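Local coordinates for protein BspA (BspA_V) (Streptococcus agalactiae serotype III, PDB 5DZ8) that serves as a cell-wall-anchored adhesin of the antigen I/II family, this chain being its variable domain, which probably contributes to attachment, at residues E36-M41 with Y50-G55; G44-G49 with Q88-N93; Q94-R99 with D151-D156; F98-K103 with E145-H150. One frame throughout, in Å; residues are numbered along the deposited sequence.

Contact 1 of 4, residues E36-M41 with Y50-G55; sequences EFNHDM and YGKLTG
Lys52 reaches across to Glu36 and Asn38 on the neighbouring strand, and the three polar ends gather on one face of the sheet. Glu36 is extended and the two charged chains cross obliquely; the lysine bends at chi3 and again at chi4 (-67°), which brings NZ over the carboxylate. NZ stands 2.8 Å from Glu36 OE2 in a salt bridge, approaching from above the carboxylate plane. Asn38 ND2 meets the same OE2 at 2.8 Å on its anti lone pair, so two donors grip one oxygen and limit how freely the carboxylate can turn. Asn38 runs alongside Lys52, and its OD1 adds a weak bond to Lys52 NZ at 3.3 Å. Farther along this face Asp40 and Tyr50 lie side by side, with Asp40 OD1 at the ring edge, 3.2 Å from Tyr50 CD1. On the other face, the His39 ring lies over Gly51, whose CA makes a CH-pi contact 3.8 Å from the ring centroid. There too Phe37 and Leu53 meet through their CB atoms. Backbone bonds tie Phe37 to Leu53 and His39 to Gly51, alternating with the non-hydrogen-bonded pairs that carry the polar side chains: an antiparallel beta hairpin of strands 34-42 and 47-63 in the larger sheet.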
loop_
_atom_site.group_PDB
_atom_site.type_symbol
_atom_site.label_atom_id
_atom_site.label_comp_id
_atom_site.label_asym_id
_atom_site.label_seq_id
_atom_site.Cartn_x
_atom_site.Cartn_y
_atom_site.Cartn_z
ATOM N N GLU A 36 21.822 -14.477 5.264
ATOM C CA GLU A 36 21.736 -13.090 4.980
ATOM C C GLU A 36 21.243 -12.885 3.536
ATOM O O GLU A 36 21.909 -13.281 2.563
ATOM C CB GLU A 36 23.126 -12.511 5.160
ATOM C CG GLU A 36 23.288 -11.121 4.633
ATOM C CD GLU A 36 24.711 -10.628 4.723
ATOM O OE1 GLU A 36 25.417 -11.008 5.697
ATOM O OE2 GLU A 36 25.109 -9.856 3.799
ATOM N N PHE A 37 20.069 -12.275 3.439
ATOM C CA PHE A 37 19.539 -11.712 2.188
ATOM C C PHE A 37 19.955 -10.268 1.960
ATOM O O PHE A 37 19.810 -9.462 2.833
ATOM C CB PHE A 37 18.009 -11.725 2.227
ATOM C CG PHE A 37 17.429 -13.096 2.124
ATOM C CD1 PHE A 37 17.399 -13.748 0.901
ATOM C CD2 PHE A 37 16.963 -13.753 3.239
ATOM C CE1 PHE A 37 16.878 -15.016 0.806
ATOM C CE2 PHE A 37 16.395 -15.018 3.138
ATOM C CZ PHE A 37 16.340 -15.638 1.921
ATOM N N ASN A 38 20.401 -9.949 0.760
ATOM C CA ASN A 38 20.713 -8.557 0.358
ATOM C C ASN A 38 19.797 -8.166 -0.775
ATOM O O ASN A 38 19.634 -8.923 -1.664
ATOM C CB ASN A 38 22.181 -8.512 -0.072
ATOM C CG ASN A 38 23.114 -8.539 1.134
ATOM O OD1 ASN A 38 23.210 -7.555 1.858
ATOM N ND2 ASN A 38 23.755 -9.670 1.392
ATOM N N HIS A 39 19.167 -7.018 -0.735
ATOM C CA HIS A 39 18.412 -6.519 -1.883
ATOM C C HIS A 39 18.747 -5.056 -2.279
ATOM O O HIS A 39 18.940 -4.178 -1.426
ATOM C CB HIS A 39 16.915 -6.708 -1.662
ATOM C CG HIS A 39 16.270 -5.715 -0.734
ATOM N ND1 HIS A 39 15.945 -6.019 0.576
ATOM C CD2 HIS A 39 15.824 -4.449 -0.941
ATOM C CE1 HIS A 39 15.333 -4.990 1.132
ATOM N NE2 HIS A 39 15.255 -4.022 0.238
ATOM N N ASP A 40 18.827 -4.821 -3.590
ATOM C CA ASP A 40 18.961 -3.477 -4.187
ATOM C C ASP A 40 17.606 -2.809 -4.259
ATOM O O ASP A 40 16.667 -3.402 -4.758
ATOM C CB ASP A 40 19.495 -3.591 -5.618
ATOM C CG ASP A 40 20.990 -3.736 -5.679
ATOM O OD1 ASP A 40 21.590 -4.193 -4.681
ATOM O OD2 ASP A 40 21.571 -3.377 -6.737
HETATM N N MSE A 41 17.505 -1.577 -3.784
HETATM C CA MSE A 41 16.274 -0.806 -3.875
HETATM C C MSE A 41 16.372 0.229 -4.989
HETATM O O MSE A 41 17.292 1.062 -4.976
HETATM C CB MSE A 41 16.066 -0.099 -2.539
HETATM C CG MSE A 41 14.633 0.407 -2.377
HETATM SE SE MSE A 41 13.434 -1.144 -2.130
HETATM C CE MSE A 41 13.789 -1.147 -0.198
ATOM N N TYR A 50 20.479 -0.245 -0.330
ATOM C CA TYR A 50 20.569 -1.686 -0.090
ATOM C C TYR A 50 19.965 -2.120 1.268
ATOM O O TYR A 50 20.256 -1.544 2.316
ATOM C CB TYR A 50 22.031 -2.112 -0.126
ATOM C CG TYR A 50 22.794 -1.536 -1.275
ATOM C CD1 TYR A 50 22.711 -2.104 -2.560
ATOM C CD2 TYR A 50 23.626 -0.428 -1.101
ATOM C CE1 TYR A 50 23.436 -1.571 -3.649
ATOM C CE2 TYR A 50 24.358 0.098 -2.167
ATOM C CZ TYR A 50 24.261 -0.462 -3.434
ATOM O OH TYR A 50 24.986 0.116 -4.448
ATOM N N GLY A 51 19.118 -3.139 1.222
ATOM C CA GLY A 51 18.469 -3.718 2.370
ATOM C C GLY A 51 19.153 -5.041 2.653
ATOM O O GLY A 51 19.655 -5.679 1.762
ATOM N N LYS A 52 19.205 -5.407 3.915
ATOM C CA LYS A 52 19.843 -6.600 4.376
ATOM C C LYS A 52 19.004 -7.169 5.520
ATOM O O LYS A 52 18.744 -6.479 6.503
ATOM C CB LYS A 52 21.236 -6.309 4.899
ATOM C CG LYS A 52 22.000 -7.554 5.337
ATOM C CD LYS A 52 23.115 -7.303 6.344
ATOM C CE LYS A 52 24.200 -6.452 5.763
ATOM N NZ LYS A 52 24.885 -7.206 4.692
ATOM N N LEU A 53 18.563 -8.411 5.353
ATOM C CA LEU A 53 17.883 -9.158 6.401
ATOM C C LEU A 53 18.784 -10.327 6.817
ATOM O O LEU A 53 19.114 -11.162 5.968
ATOM C CB LEU A 53 16.575 -9.733 5.867
ATOM C CG LEU A 53 15.658 -10.444 6.877
ATOM C CD1 LEU A 53 15.068 -9.478 7.898
ATOM C CD2 LEU A 53 14.522 -11.124 6.123
ATOM N N THR A 54 19.139 -10.375 8.101
ATOM C CA THR A 54 19.965 -11.417 8.683
ATOM C C THR A 54 19.144 -12.283 9.602
ATOM O O THR A 54 18.192 -11.840 10.204
ATOM C CB THR A 54 21.089 -10.814 9.538
ATOM O OG1 THR A 54 20.514 -9.840 10.417
ATOM C CG2 THR A 54 22.094 -10.102 8.626
ATOM N N GLY A 55 19.547 -13.530 9.704
ATOM C CA GLY A 55 18.845 -14.482 10.511
ATOM C C GLY A 55 19.547 -15.829 10.617
ATOM O O GLY A 55 20.636 -15.979 10.173
#

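Contact 2 of 4, residues G44-G49 with Q88-N93; sequences GVKTIG and QNAAVN
Ile48 presses its two branches against the backbone and side chain of the 88-93 loop. CG2 faces the start of the loop, 3.8 Å from Asn89 CA and about as close to the carbonyl oxygen of Gln88, while CD1 reaches Asn89 CG at 4.0 Å. That split follows from chi1 (54°), which sets CG1 between the backbone N and the carbonyl carbon and leaves CG2 beside the N. Lys46 approaches the same carbonyl from another direction: its chain bends at chi2, then runs straight, and NZ donates to Gln88 O at 2.9 Å, nearly along the C=O axis. Gln88 takes part through this oxygen, its CB pointing away from segment 44-49. The strand begins here with a classic beta bulge, in which Ile48 and Gly49 both face Met41, and the loop opposite opens with an Asx turn, Asn89 OD1 accepting from Ala91 N at 3.0 Å with the donor well above the amide carbonyl plane. Ala90 CB fills in beside the ammonium group of Lys46, 3.8 Å from NZ. Asp43 joins the two sides, since its OD2 pairs with Lys46 NZ in a salt bridge and also accepts from Ala90 N, placing a carboxylate next to the lysine charge. Asn89 N is bonded to Asn116 OD1, and Trp153 packs on both Ile48 and Asn89.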
loop_
_atom_site.group_PDB
_atom_site.type_symbol
_atom_site.label_atom_id
_atom_site.label_comp_id
_atom_site.label_asym_id
_atom_site.label_seq_id
_atom_site.Cartn_x
_atom_site.Cartn_y
_atom_site.Cartn_z
ATOM N N GLY A 44 12.432 4.195 -9.909
ATOM C CA GLY A 44 13.286 3.201 -10.519
ATOM C C GLY A 44 13.993 3.792 -11.738
ATOM O O GLY A 44 13.833 3.317 -12.847
ATOM N N VAL A 45 14.767 4.851 -11.507
ATOM C CA VAL A 45 15.778 5.350 -12.462
ATOM C C VAL A 45 17.161 4.780 -12.043
ATOM O O VAL A 45 18.027 4.580 -12.896
ATOM C CB VAL A 45 15.763 6.933 -12.652
ATOM C CG1 VAL A 45 14.443 7.557 -12.184
ATOM C CG2 VAL A 45 16.916 7.679 -11.969
ATOM N N LYS A 46 17.367 4.551 -10.737
ATOM C CA LYS A 46 18.604 3.931 -10.214
ATOM C C LYS A 46 18.436 3.372 -8.787
ATOM O O LYS A 46 17.364 3.507 -8.174
ATOM C CB LYS A 46 19.798 4.922 -10.251
ATOM C CG LYS A 46 19.949 5.900 -9.089
ATOM C CD LYS A 46 18.894 6.995 -9.101
ATOM C CE LYS A 46 19.059 7.999 -7.968
ATOM N NZ LYS A 46 17.843 8.866 -7.854
ATOM N N THR A 47 19.522 2.773 -8.279
ATOM C CA THR A 47 19.601 2.271 -6.931
ATOM C C THR A 47 19.671 3.416 -5.910
ATOM O O THR A 47 20.588 4.232 -5.932
ATOM C CB THR A 47 20.827 1.364 -6.773
ATOM O OG1 THR A 47 20.876 0.435 -7.859
ATOM C CG2 THR A 47 20.763 0.557 -5.459
ATOM N N ILE A 48 18.684 3.484 -5.027
ATOM C CA ILE A 48 18.710 4.434 -3.901
ATOM C C ILE A 48 19.215 3.814 -2.607
ATOM O O ILE A 48 19.563 4.538 -1.689
ATOM C CB ILE A 48 17.333 5.058 -3.652
ATOM C CG1 ILE A 48 16.244 3.989 -3.463
ATOM C CG2 ILE A 48 16.988 5.943 -4.831
ATOM C CD1 ILE A 48 14.930 4.546 -2.970
ATOM N N GLY A 49 19.241 2.482 -2.513
ATOM C CA GLY A 49 19.771 1.827 -1.314
ATOM C C GLY A 49 19.810 0.318 -1.341
ATOM O O GLY A 49 19.240 -0.295 -2.231
ATOM N N GLN A 88 19.450 9.883 -3.274
ATOM C CA GLN A 88 18.110 10.453 -3.014
ATOM C C GLN A 88 17.019 9.827 -3.904
ATOM O O GLN A 88 17.204 9.621 -5.115
ATOM C CB GLN A 88 18.110 11.975 -3.164
ATOM C CG GLN A 88 19.036 12.715 -2.180
ATOM C CD GLN A 88 18.550 12.692 -0.731
ATOM O OE1 GLN A 88 18.681 11.685 -0.027
ATOM N NE2 GLN A 88 17.997 13.813 -0.277
ATOM N N ASN A 89 15.896 9.487 -3.276
ATOM C CA ASN A 89 14.743 8.900 -3.962
ATOM C C ASN A 89 14.122 9.950 -4.898
ATOM O O ASN A 89 13.606 10.968 -4.409
ATOM C CB ASN A 89 13.725 8.434 -2.909
ATOM C CG ASN A 89 12.510 7.733 -3.494
ATOM O OD1 ASN A 89 12.473 7.351 -4.666
ATOM N ND2 ASN A 89 11.501 7.552 -2.653
ATOM N N ALA A 90 14.217 9.694 -6.217
ATOM C CA ALA A 90 13.600 10.521 -7.271
ATOM C C ALA A 90 12.115 10.162 -7.565
ATOM O O ALA A 90 11.482 10.829 -8.389
ATOM C CB ALA A 90 14.424 10.449 -8.554
ATOM N N ALA A 91 11.575 9.108 -6.930
ATOM C CA ALA A 91 10.120 8.885 -6.857
ATOM C C ALA A 91 9.621 9.476 -5.528
ATOM O O ALA A 91 9.126 8.741 -4.675
ATOM N N VAL A 92 9.712 10.807 -5.392
ATOM C CA VAL A 92 9.808 11.513 -4.071
ATOM C C VAL A 92 8.503 11.461 -3.240
ATOM O O VAL A 92 8.540 11.635 -2.002
ATOM C CB VAL A 92 10.319 13.003 -4.219
ATOM C CG1 VAL A 92 10.788 13.587 -2.873
ATOM C CG2 VAL A 92 11.433 13.136 -5.280
ATOM N N ASN A 93 7.374 11.207 -3.919
ATOM C CA ASN A 93 6.071 10.967 -3.275
ATOM C C ASN A 93 5.748 9.481 -2.926
ATOM O O ASN A 93 4.666 9.173 -2.396
ATOM C CB ASN A 93 4.982 11.521 -4.192
ATOM C CG ASN A 93 3.596 11.468 -3.567
ATOM O OD1 ASN A 93 3.432 11.525 -2.336
ATOM N ND2 ASN A 93 2.587 11.343 -4.418
#

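Contact 3 of 4, residues Q94-R99 with D151-D156; sequences QNIVFR and DDWVHD
Two antiparallel strands of the smaller sheet meet here, with Ile96 and Trp153 side by side as a non-hydrogen-bonded pair. Ile96 CG1 rests over one face of the indole, 3.6 Å from the centroid of its six-membered ring, in a CH-pi contact. Gln94 crosses Trp153 at about a right angle from the other side of the indole plane, its amide turned only 12° from the ring and NE2 3.8 Å from Trp153 CE3. Gln94 also leans on His155, OE1 lying 3.3 Å from His155 CB. On the opposite face of the strand pair, Val97 CG2 touches Val154 CG2 at 3.8 Å, and Val97 CG1 sits over the centre of the Arg99 guanidinium. Asp152 OD2 lies at the edge of that guanidinium, but the salt bridge to Arg99 NH1 is long, 3.6 Å; the stronger partners are Glu110 for Arg99 and, for Asp152, His158 of the second subunit. Paired backbone bonds link Asn95 with Val154 and Val97 with Asp152. Strand 107-113 borders 94-101 on its other edge, His39 and Met41 of strand 34-42 pack on the face bearing Ile96, Phe98 and Asp151, and residues 153-155 pair with an antiparallel strand of the second subunit, which carries the sheet across the interface.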
loop_
_atom_site.group_PDB
_atom_site.type_symbol
_atom_site.label_atom_id
_atom_site.label_comp_id
_atom_site.label_asym_id
_atom_site.label_seq_id
_atom_site.Cartn_x
_atom_site.Cartn_y
_atom_site.Cartn_z
ATOM N N GLN A 94 6.659 8.567 -3.250
ATOM C CA GLN A 94 6.470 7.160 -2.953
ATOM C C GLN A 94 7.255 6.789 -1.683
ATOM O O GLN A 94 8.286 7.384 -1.363
ATOM C CB GLN A 94 6.836 6.263 -4.147
ATOM C CG GLN A 94 5.797 6.187 -5.291
ATOM C CD GLN A 94 5.668 4.773 -5.913
ATOM O OE1 GLN A 94 4.618 4.105 -5.834
ATOM N NE2 GLN A 94 6.756 4.303 -6.503
ATOM N N ASN A 95 6.709 5.827 -0.946
ATOM C CA ASN A 95 7.303 5.317 0.258
ATOM C C ASN A 95 7.453 3.835 0.162
ATOM O O ASN A 95 6.817 3.210 -0.659
ATOM C CB ASN A 95 6.475 5.677 1.464
ATOM C CG ASN A 95 6.672 7.112 1.840
ATOM O OD1 ASN A 95 7.819 7.590 1.983
ATOM N ND2 ASN A 95 5.567 7.833 1.961
ATOM N N ILE A 96 8.338 3.303 0.996
ATOM C CA ILE A 96 8.663 1.900 1.006
ATOM C C ILE A 96 8.105 1.300 2.268
ATOM O O ILE A 96 8.129 1.918 3.316
ATOM C CB ILE A 96 10.174 1.721 0.951
ATOM C CG1 ILE A 96 10.710 2.412 -0.305
ATOM C CG2 ILE A 96 10.543 0.240 0.935
ATOM C CD1 ILE A 96 12.143 2.890 -0.186
ATOM N N VAL A 97 7.570 0.107 2.158
ATOM C CA VAL A 97 7.182 -0.659 3.325
ATOM C C VAL A 97 7.825 -2.041 3.241
ATOM O O VAL A 97 7.647 -2.739 2.270
ATOM C CB VAL A 97 5.657 -0.802 3.445
ATOM C CG1 VAL A 97 5.309 -1.496 4.765
ATOM C CG2 VAL A 97 4.995 0.569 3.396
ATOM N N PHE A 98 8.546 -2.421 4.278
ATOM C CA PHE A 98 9.131 -3.723 4.381
ATOM C C PHE A 98 8.431 -4.453 5.506
ATOM O O PHE A 98 8.277 -3.894 6.610
ATOM C CB PHE A 98 10.641 -3.626 4.648
ATOM C CG PHE A 98 11.331 -4.967 4.609
ATOM C CD1 PHE A 98 11.762 -5.509 3.406
ATOM C CD2 PHE A 98 11.495 -5.695 5.751
ATOM C CE1 PHE A 98 12.379 -6.750 3.359
ATOM C CE2 PHE A 98 12.094 -6.936 5.721
ATOM C CZ PHE A 98 12.531 -7.478 4.516
ATOM N N ARG A 99 7.993 -5.686 5.225
ATOM C CA ARG A 99 7.353 -6.515 6.231
ATOM C C ARG A 99 7.898 -7.928 6.213
ATOM O O ARG A 99 8.210 -8.462 5.179
ATOM C CB ARG A 99 5.849 -6.665 6.070
ATOM C CG ARG A 99 5.016 -5.411 6.051
ATOM C CD ARG A 99 3.521 -5.774 6.199
ATOM N NE ARG A 99 2.707 -4.613 5.840
ATOM C CZ ARG A 99 2.503 -4.172 4.600
ATOM N NH1 ARG A 99 3.011 -4.793 3.549
ATOM N NH2 ARG A 99 1.791 -3.078 4.397
ATOM N N ASP A 151 7.983 -6.225 0.233
ATOM C CA ASP A 151 8.836 -5.097 -0.005
ATOM C C ASP A 151 8.155 -4.253 -1.059
ATOM O O ASP A 151 8.333 -4.488 -2.258
ATOM C CB ASP A 151 10.199 -5.585 -0.454
ATOM C CG ASP A 151 11.182 -4.462 -0.642
ATOM O OD1 ASP A 151 11.228 -3.509 0.220
ATOM O OD2 ASP A 151 11.918 -4.569 -1.652
ATOM N N ASP A 152 7.372 -3.286 -0.581
ATOM C CA ASP A 152 6.369 -2.609 -1.374
ATOM C C ASP A 152 6.701 -1.128 -1.555
ATOM O O ASP A 152 7.282 -0.492 -0.661
ATOM C CB ASP A 152 5.015 -2.813 -0.674
ATOM C CG ASP A 152 4.580 -4.286 -0.698
ATOM O OD1 ASP A 152 5.271 -5.090 -1.381
ATOM O OD2 ASP A 152 3.572 -4.672 -0.048
ATOM N N TRP A 153 6.358 -0.610 -2.730
ATOM C CA TRP A 153 6.321 0.842 -3.013
ATOM C C TRP A 153 4.884 1.369 -2.827
ATOM O O TRP A 153 3.957 0.844 -3.433
ATOM C CB TRP A 153 6.801 1.152 -4.452
ATOM C CG TRP A 153 8.290 1.250 -4.608
ATOM C CD1 TRP A 153 9.121 0.333 -5.203
ATOM C CD2 TRP A 153 9.147 2.316 -4.135
ATOM N NE1 TRP A 153 10.432 0.769 -5.129
ATOM C CE2 TRP A 153 10.467 1.981 -4.487
ATOM C CE3 TRP A 153 8.918 3.506 -3.448
ATOM C CZ2 TRP A 153 11.542 2.805 -4.200
ATOM C CZ3 TRP A 153 9.992 4.326 -3.150
ATOM C CH2 TRP A 153 11.288 3.968 -3.525
ATOM N N VAL A 154 4.702 2.382 -1.991
ATOM C CA VAL A 154 3.387 2.972 -1.717
ATOM C C VAL A 154 3.330 4.405 -2.214
ATOM O O VAL A 154 4.171 5.203 -1.870
ATOM C CB VAL A 154 3.093 2.948 -0.217
ATOM C CG1 VAL A 154 1.737 3.578 0.082
ATOM C CG2 VAL A 154 3.141 1.501 0.265
ATOM N N HIS A 155 2.334 4.717 -3.028
ATOM C CA HIS A 155 2.062 6.078 -3.523
ATOM C C HIS A 155 0.663 6.511 -3.037
ATOM O O HIS A 155 -0.355 6.056 -3.570
ATOM C CB HIS A 155 2.091 6.073 -5.035
ATOM C CG HIS A 155 1.916 7.417 -5.661
ATOM N ND1 HIS A 155 2.841 7.943 -6.537
ATOM C CD2 HIS A 155 0.917 8.323 -5.580
ATOM C CE1 HIS A 155 2.425 9.121 -6.961
ATOM N NE2 HIS A 155 1.265 9.376 -6.389
ATOM N N ASP A 156 0.650 7.404 -2.052
ATOM C CA ASP A 156 -0.532 7.816 -1.331
ATOM C C ASP A 156 -0.856 9.262 -1.686
ATOM O O ASP A 156 -0.212 10.164 -1.140
ATOM C CB ASP A 156 -0.284 7.729 0.165
ATOM C CG ASP A 156 -0.427 6.300 0.728
ATOM O OD1 ASP A 156 -0.948 5.379 0.053
ATOM O OD2 ASP A 156 0.003 6.086 1.887
#

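Contact 4 of 4, residues F98-K103 with E145-H150; sequences FRVLTK and EVFKIH
Leu101 CD1 stands over the centre of the His150 imidazole, 3.5 Å from its centroid, a CH-pi contact. The leucine crosses the histidine at about a right angle. Arg99 NH1 comes to the edge of the same ring and gives a weak, bent bond to His150 ND1 at 3.3 Å, the guanidinium turned 75° from the imidazole; what mainly positions that guanidinium is the salt bridge from Arg99 NE to Glu110 OE1. On the other face of the sheet the Phe98 ring meets Ile149, CE1 lying 3.6 Å from Ile149 CG2, and Val100 CG1 reaches Phe147 CD1 at 4.0 Å. Between the two faces, paired backbone bonds join Arg99 to His150 and Leu101 to Lys148, the bond from Lys148 N to Leu101 O being short and straight at 2.7 Å. Past the end of the strand, a water bridges Lys103 N and Val146 O, and the aliphatic part of Lys103 lies by the backbone of Glu145. Lys148 bends at chi4 (-76°), and its NZ closes a salt bridge to Glu145 OE2 at 2.6 Å. Farther out, Glu145 OE2 also bonds Ser160 OG of the second subunit, whose His158 stacks on His150; Glu145 and residues 147-150 pair with an antiparallel strand of that subunit. The bond to His150 ND1 is weak, but if real it would be consistent with a neutral imidazole carrying its proton on NE2, and the nearby positive charge of Arg99 would be expected to disfavour a second proton.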
loop_
_atom_site.group_PDB
_atom_site.type_symbol
_atom_site.label_atom_id
_atom_site.label_comp_id
_atom_site.label_asym_id
_atom_site.label_seq_id
_atom_site.Cartn_x
_atom_site.Cartn_y
_atom_site.Cartn_z
ATOM N N PHE A 98 8.546 -2.421 4.278
ATOM C CA PHE A 98 9.131 -3.723 4.381
ATOM C C PHE A 98 8.431 -4.453 5.506
ATOM O O PHE A 98 8.277 -3.894 6.610
ATOM C CB PHE A 98 10.641 -3.626 4.648
ATOM C CG PHE A 98 11.331 -4.967 4.609
ATOM C CD1 PHE A 98 11.762 -5.509 3.406
ATOM C CD2 PHE A 98 11.495 -5.695 5.751
ATOM C CE1 PHE A 98 12.379 -6.750 3.359
ATOM C CE2 PHE A 98 12.094 -6.936 5.721
ATOM C CZ PHE A 98 12.531 -7.478 4.516
ATOM N N ARG A 99 7.993 -5.686 5.225
ATOM C CA ARG A 99 7.353 -6.515 6.231
ATOM C C ARG A 99 7.898 -7.928 6.213
ATOM O O ARG A 99 8.210 -8.462 5.179
ATOM C CB ARG A 99 5.849 -6.665 6.070
ATOM C CG ARG A 99 5.016 -5.411 6.051
ATOM C CD ARG A 99 3.521 -5.774 6.199
ATOM N NE ARG A 99 2.707 -4.613 5.840
ATOM C CZ ARG A 99 2.503 -4.172 4.600
ATOM N NH1 ARG A 99 3.011 -4.793 3.549
ATOM N NH2 ARG A 99 1.791 -3.078 4.397
ATOM N N VAL A 100 7.910 -8.529 7.382
ATOM C CA VAL A 100 8.144 -9.944 7.539
ATOM C C VAL A 100 6.923 -10.508 8.214
ATOM O O VAL A 100 6.362 -9.918 9.140
ATOM C CB VAL A 100 9.398 -10.217 8.420
ATOM C CG1 VAL A 100 9.640 -11.675 8.586
ATOM C CG2 VAL A 100 10.602 -9.524 7.831
ATOM N N LEU A 101 6.492 -11.654 7.724
ATOM C CA LEU A 101 5.343 -12.329 8.294
ATOM C C LEU A 101 5.644 -13.784 8.450
ATOM O O LEU A 101 6.519 -14.316 7.784
ATOM C CB LEU A 101 4.098 -12.175 7.398
ATOM C CG LEU A 101 3.755 -10.818 6.809
ATOM C CD1 LEU A 101 4.538 -10.592 5.538
ATOM C CD2 LEU A 101 2.283 -10.731 6.462
ATOM N N THR A 102 4.844 -14.447 9.271
ATOM C CA THR A 102 4.969 -15.874 9.456
ATOM C C THR A 102 4.492 -16.590 8.196
ATOM O O THR A 102 3.866 -15.984 7.329
ATOM C CB THR A 102 4.088 -16.353 10.607
ATOM O OG1 THR A 102 2.737 -15.985 10.303
ATOM C CG2 THR A 102 4.533 -15.736 11.917
ATOM N N LYS A 103 4.807 -17.867 8.088
ATOM C CA LYS A 103 4.134 -18.703 7.072
ATOM C C LYS A 103 2.635 -18.548 6.979
ATOM O O LYS A 103 2.075 -18.758 5.918
ATOM C CB LYS A 103 4.217 -20.149 7.406
ATOM C CG LYS A 103 5.526 -20.788 7.244
ATOM C CD LYS A 103 5.379 -22.150 7.908
ATOM C CE LYS A 103 5.367 -22.015 9.418
ATOM N NZ LYS A 103 4.864 -23.239 10.061
ATOM N N GLU A 145 8.469 -23.064 2.716
ATOM C CA GLU A 145 8.256 -21.702 3.251
ATOM C C GLU A 145 8.481 -21.650 4.743
ATOM O O GLU A 145 7.931 -22.458 5.496
ATOM C CB GLU A 145 6.846 -21.256 2.978
ATOM C CG GLU A 145 6.510 -19.846 3.410
ATOM C CD GLU A 145 5.096 -19.471 3.006
ATOM O OE1 GLU A 145 4.165 -20.285 3.251
ATOM O OE2 GLU A 145 4.909 -18.374 2.439
ATOM N N VAL A 146 9.320 -20.725 5.183
ATOM C CA VAL A 146 9.538 -20.552 6.636
ATOM C C VAL A 146 9.123 -19.175 7.108
ATOM O O VAL A 146 8.912 -19.000 8.296
ATOM C CB VAL A 146 10.990 -20.924 7.068
ATOM C CG1 VAL A 146 11.257 -22.398 6.743
ATOM C CG2 VAL A 146 12.023 -20.093 6.303
ATOM N N PHE A 147 9.055 -18.193 6.207
ATOM C CA PHE A 147 8.400 -16.922 6.507
ATOM C C PHE A 147 8.092 -16.204 5.242
ATOM O O PHE A 147 8.459 -16.686 4.183
ATOM C CB PHE A 147 9.224 -16.052 7.483
ATOM C CG PHE A 147 10.630 -15.705 7.016
ATOM C CD1 PHE A 147 10.860 -14.619 6.224
ATOM C CD2 PHE A 147 11.710 -16.417 7.450
ATOM C CE1 PHE A 147 12.136 -14.279 5.848
ATOM C CE2 PHE A 147 12.995 -16.111 7.069
ATOM C CZ PHE A 147 13.210 -15.060 6.237
ATOM N N LYS A 148 7.376 -15.073 5.331
ATOM C CA LYS A 148 7.042 -14.296 4.136
ATOM C C LYS A 148 7.647 -12.962 4.248
ATOM O O LYS A 148 7.894 -12.539 5.338
ATOM C CB LYS A 148 5.542 -14.105 3.971
ATOM C CG LYS A 148 4.766 -15.368 3.735
ATOM C CD LYS A 148 3.340 -15.033 3.327
ATOM C CE LYS A 148 2.379 -16.163 3.613
ATOM N NZ LYS A 148 2.538 -17.237 2.619
ATOM N N ILE A 149 7.808 -12.300 3.100
ATOM C CA ILE A 149 8.402 -10.971 2.984
ATOM C C ILE A 149 7.605 -10.085 2.041
ATOM O O ILE A 149 7.189 -10.551 0.971
ATOM C CB ILE A 149 9.817 -11.021 2.402
ATOM C CG1 ILE A 149 10.749 -11.825 3.300
ATOM C CG2 ILE A 149 10.412 -9.623 2.323
ATOM C CD1 ILE A 149 11.928 -12.423 2.541
ATOM N N HIS A 150 7.402 -8.824 2.445
ATOM C CA HIS A 150 6.776 -7.791 1.615
ATOM C C HIS A 150 7.752 -6.630 1.458
ATOM O O HIS A 150 8.293 -6.101 2.410
ATOM C CB HIS A 150 5.447 -7.246 2.182
ATOM C CG HIS A 150 4.370 -8.268 2.355
ATOM N ND1 HIS A 150 3.226 -8.029 3.097
ATOM C CD2 HIS A 150 4.261 -9.544 1.907
ATOM C CE1 HIS A 150 2.463 -9.111 3.093
ATOM N NE2 HIS A 150 3.060 -10.040 2.368
HETATM O O HOH W 1 6.790 -18.764 10.024
#

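In the fold
All four contacts are partly buried. Contacts 1 and 4 lie nearest the middle of the chain, one in each sheet, their centres about 14 Å apart. Contact 1 is split between a more exposed polar face, with its charged cluster, and an inner face turned to the smaller sheet. Contacts 3 and 4 share strands 94-101 and 144-167; each packs one face toward the larger sheet and brings polar and charged groups to the second subunit. Contact 2 is peripheral, about 21 Å from the chain centre, and continues contact 1 by strand 47-63. Contacts 1, 3 and 4 rest on regular backbone pairing, whereas contact 2 depends on a lysine-to-carbonyl bond and packing.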